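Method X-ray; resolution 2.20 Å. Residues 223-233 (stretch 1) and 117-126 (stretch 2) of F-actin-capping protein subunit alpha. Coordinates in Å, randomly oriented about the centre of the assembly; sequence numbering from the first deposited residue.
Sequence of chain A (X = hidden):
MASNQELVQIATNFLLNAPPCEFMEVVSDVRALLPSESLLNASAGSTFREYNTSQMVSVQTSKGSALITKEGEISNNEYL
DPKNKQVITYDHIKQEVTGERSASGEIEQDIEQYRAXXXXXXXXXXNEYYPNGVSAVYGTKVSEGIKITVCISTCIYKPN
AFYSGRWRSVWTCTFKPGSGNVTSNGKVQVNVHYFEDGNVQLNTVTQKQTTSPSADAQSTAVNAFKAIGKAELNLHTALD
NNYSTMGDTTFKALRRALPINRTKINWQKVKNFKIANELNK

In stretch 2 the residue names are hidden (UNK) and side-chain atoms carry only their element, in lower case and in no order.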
# COMPACT_ATOMS: atom_id res chain seq x y z
N ASN A 223 28.21 19.58 -13.03
CA ASN A 223 27.41 19.25 -14.19
C ASN A 223 26.67 17.94 -14.04
O ASN A 223 25.65 17.74 -14.69
CB ASN A 223 28.29 19.25 -15.44
CG ASN A 223 28.91 20.62 -15.69
OD1 ASN A 223 28.23 21.64 -15.61
ND2 ASN A 223 30.20 20.65 -16.00
N ALA A 224 27.14 17.06 -13.18
CA ALA A 224 26.46 15.79 -12.98
C ALA A 224 25.18 16.06 -12.20
O ALA A 224 24.13 15.49 -12.49
CB ALA A 224 27.34 14.82 -12.21
N PHE A 225 25.27 16.96 -11.22
CA PHE A 225 24.13 17.32 -10.41
C PHE A 225 23.13 18.21 -11.12
O PHE A 225 21.96 18.24 -10.77
CB PHE A 225 24.59 17.95 -9.09
CG PHE A 225 24.85 16.93 -8.02
CD1 PHE A 225 23.81 16.49 -7.20
CD2 PHE A 225 26.10 16.33 -7.90
CE1 PHE A 225 24.01 15.46 -6.29
CE2 PHE A 225 26.31 15.30 -6.99
CZ PHE A 225 25.27 14.86 -6.19
N LYS A 226 23.60 18.93 -12.14
CA LYS A 226 22.68 19.76 -12.90
C LYS A 226 21.78 18.78 -13.65
O LYS A 226 20.56 18.95 -13.71
CB LYS A 226 23.44 20.64 -13.90
CG LYS A 226 23.90 21.97 -13.34
CD LYS A 226 24.44 22.89 -14.42
CE LYS A 226 24.80 24.23 -13.84
NZ LYS A 226 25.47 25.10 -14.84
N ALA A 227 22.39 17.73 -14.20
CA ALA A 227 21.66 16.71 -14.94
C ALA A 227 20.74 15.93 -14.01
O ALA A 227 19.54 15.82 -14.26
CB ALA A 227 22.64 15.77 -15.63
N ILE A 228 21.31 15.38 -12.93
CA ILE A 228 20.54 14.62 -11.95
C ILE A 228 19.36 15.42 -11.40
O ILE A 228 18.26 14.89 -11.26
CB ILE A 228 21.44 14.17 -10.76
CG1 ILE A 228 22.36 13.04 -11.20
CG2 ILE A 228 20.58 13.73 -9.58
CD1 ILE A 228 23.35 12.63 -10.12
N GLY A 229 19.59 16.69 -11.08
CA GLY A 229 18.53 17.54 -10.53
C GLY A 229 17.40 17.82 -11.51
O GLY A 229 16.25 17.99 -11.12
N LYS A 230 17.75 17.87 -12.79
CA LYS A 230 16.79 18.12 -13.85
C LYS A 230 15.93 16.87 -14.02
O LYS A 230 14.71 16.95 -14.13
CB LYS A 230 17.51 18.43 -15.16
CG LYS A 230 16.59 18.85 -16.29
CD LYS A 230 17.03 18.24 -17.62
CE LYS A 230 16.09 18.60 -18.76
NZ LYS A 230 16.13 20.06 -19.08
N ALA A 231 16.58 15.71 -14.04
CA ALA A 231 15.87 14.45 -14.19
C ALA A 231 14.85 14.28 -13.06
O ALA A 231 13.70 13.92 -13.32
CB ALA A 231 16.85 13.30 -14.18
N GLU A 232 15.26 14.55 -11.82
CA GLU A 232 14.36 14.42 -10.67
C GLU A 232 13.24 15.46 -10.67
O GLU A 232 12.13 15.18 -10.21
CB GLU A 232 15.15 14.50 -9.35
CG GLU A 232 16.15 13.36 -9.16
CD GLU A 232 16.53 13.12 -7.70
OE1 GLU A 232 16.49 14.07 -6.89
OE2 GLU A 232 16.88 11.97 -7.37
N LEU A 233 13.52 16.65 -11.18
CA LEU A 233 12.50 17.69 -11.26
C LEU A 233 11.41 17.20 -12.22
O LEU A 233 10.22 17.31 -11.94
CB LEU A 233 13.09 19.00 -11.79
CG LEU A 233 12.06 19.99 -12.35
CD1 LEU A 233 10.98 20.26 -11.32
CD2 LEU A 233 12.76 21.28 -12.77
N UNK A 117 34.48 16.32 -4.42
CA UNK A 117 33.84 17.31 -5.27
C UNK A 117 32.36 16.95 -5.45
O UNK A 117 31.51 17.83 -5.48
c UNK A 117 34.54 17.39 -6.61
N UNK A 118 32.05 15.66 -5.57
CA UNK A 118 30.65 15.25 -5.70
C UNK A 118 29.90 15.44 -4.39
O UNK A 118 28.73 15.83 -4.36
c UNK A 118 30.53 13.78 -6.13
c UNK A 118 31.84 13.66 -9.71
c UNK A 118 29.51 13.06 -8.31
c UNK A 118 29.57 12.84 -9.70
c UNK A 118 30.60 13.57 -7.62
c UNK A 118 30.73 13.14 -10.40
c UNK A 118 31.77 13.87 -8.33
N UNK A 119 30.58 15.15 -3.29
CA UNK A 119 29.96 15.27 -1.98
C UNK A 119 29.48 16.70 -1.71
O UNK A 119 28.40 16.88 -1.16
o UNK A 119 29.01 14.54 0.46
c UNK A 119 30.94 14.80 -0.89
o UNK A 119 30.88 13.64 1.19
c UNK A 119 30.23 14.29 0.34
N UNK A 120 30.26 17.71 -2.09
CA UNK A 120 29.85 19.10 -1.88
C UNK A 120 28.52 19.38 -2.57
O UNK A 120 27.64 20.06 -2.04
c UNK A 120 33.11 21.31 -2.25
o UNK A 120 33.79 21.98 -1.44
c UNK A 120 30.88 20.10 -2.43
c UNK A 120 32.22 20.17 -1.72
o UNK A 120 33.12 21.54 -3.49
N UNK A 121 28.38 18.86 -3.79
CA UNK A 121 27.17 19.07 -4.56
C UNK A 121 25.96 18.29 -4.02
O UNK A 121 24.85 18.82 -3.96
o UNK A 121 29.09 21.79 -6.09
o UNK A 121 27.11 21.47 -7.00
c UNK A 121 27.42 18.71 -6.03
c UNK A 121 28.50 19.56 -6.69
c UNK A 121 28.21 21.05 -6.58
N UNK A 122 26.18 17.05 -3.61
CA UNK A 122 25.09 16.24 -3.07
C UNK A 122 24.53 16.90 -1.81
O UNK A 122 23.32 16.93 -1.59
c UNK A 122 25.58 14.83 -2.76
N UNK A 123 25.43 17.45 -0.99
CA UNK A 123 25.02 18.11 0.24
C UNK A 123 24.12 19.31 -0.03
O UNK A 123 23.02 19.39 0.53
o UNK A 123 27.08 17.40 1.35
c UNK A 123 25.85 19.16 2.38
c UNK A 123 26.27 18.55 1.06
N UNK A 124 24.56 20.22 -0.90
CA UNK A 124 23.76 21.39 -1.26
C UNK A 124 22.44 21.00 -1.93
O UNK A 124 21.38 21.56 -1.65
c UNK A 124 24.54 22.32 -2.19
c UNK A 124 25.79 22.93 -1.55
n UNK A 124 28.27 23.80 -4.42
c UNK A 124 27.31 23.00 -3.59
c UNK A 124 26.59 23.81 -2.53
N UNK A 125 22.51 20.04 -2.84
CA UNK A 125 21.31 19.58 -3.54
C UNK A 125 20.32 19.04 -2.52
O UNK A 125 19.14 19.36 -2.56
c UNK A 125 19.74 18.75 -6.17
c UNK A 125 18.62 18.25 -6.84
c UNK A 125 18.96 16.11 -5.80
c UNK A 125 20.48 17.94 -5.30
c UNK A 125 18.24 16.93 -6.65
o UNK A 125 17.13 16.44 -7.29
c UNK A 125 21.67 18.49 -4.55
c UNK A 125 20.08 16.62 -5.13
N UNK A 126 20.81 18.21 -1.61
CA UNK A 126 20.00 17.60 -0.57
C UNK A 126 19.37 18.66 0.34
O UNK A 126 18.18 18.58 0.68
s UNK A 126 20.04 15.52 1.35
c UNK A 126 20.89 16.64 0.24
O HOH W 1 15.62 19.09 -8.87

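Two helices of one chain, at least 100 residues apart in sequence wherever they touch, pack with their N-to-C directions 34° apart and their axes 10.0 Å apart at closest approach.

Position 117 carries a single side-chain carbon, out of reach of stretch 1. One carbon and nothing beyond it makes this Ala-117.

At position 118 one carbon leads to a six-carbon ring with no heteroatom. Its CA-to-CB bond points sideways, but the end of the side chain comes nearer: one ring carbon of position 118 lies 3.9 Å from CB of Ala-224, and another is 4.1 Å from CE2 of Phe-225. This is Phe-118, and the two carbons are its CE2 and CD2 respectively.

Position 119 has two carbons, the second bearing two oxygens, and its CA-to-CB bond points away from the other helix. Two oxygens on the second carbon make this a short carboxylate, Asp-119.

Position 120 has three carbons, the third with two oxygens. Its CA-to-CB bond points sideways and its end leads away, touching nothing on stretch 1; this is Glu-120.

Position 121 repeats that pattern of atoms, yet here the CA-to-CB bond points toward stretch 1, and CB of position 121 sits 3.3 Å from CD2 of Phe-225. The end turns away with its carboxylate. This is Glu-121, which offers its aliphatic base to the contact and its charge to its own helix.

Position 122 is again one carbon, its CB 3.4 Å from CZ of Phe-225, so a small residue here lies close against the tip of the aromatic ring; this is Ala-122.

At position 123 the first carbon branches to one oxygen and one carbon, and the CA-to-CB bond points away from stretch 1. That fork is Thr-123, whose OG1 donates a hydrogen bond to O of Asp-119 at 2.9 Å, returning its hydroxyl to the preceding turn.

Position 124 is a row of four carbons ending in nitrogen, with no contact across: Lys-124. Its NZ makes a salt bridge with OE2 of Glu-121 at 2.7 Å, pairing charges along one helix.

Position 125 is one carbon and a six-carbon ring bearing an oxygen; its CA-to-CB bond points toward stretch 1. The oxygen lies 2.5 Å from OE1 of Glu-232 and 3.7 Å from CA of Gly-229; the residue is Tyr-125.

Position 126 ends in sulfur after one carbon and makes no contact with stretch 1. It is Cys-126.

The contact is built around one knob. Phe-225 enters a hole formed by Phe-118, Glu-121, Ala-122 and Tyr-125, with backbone atoms of Glu-121 and Ala-122 over one ring face. Farther along, the tyrosine ring passes close to the helix backbone at Gly-229, where an ideal CB would come within 3.3 Å of CE1 of Tyr-125. OH of Tyr-125 donates a very short hydrogen bond, 2.5 Å, to OE1 of Glu-232. A water donates to O of Gly-229 at 2.6 Å and, weakly, to OH of Tyr-125 at 3.4 Å. Apolar packing and a directed polar bond thus share 405 Å² of buried surface.

Stretch 2, residues 117-126: AFDEEATKYC
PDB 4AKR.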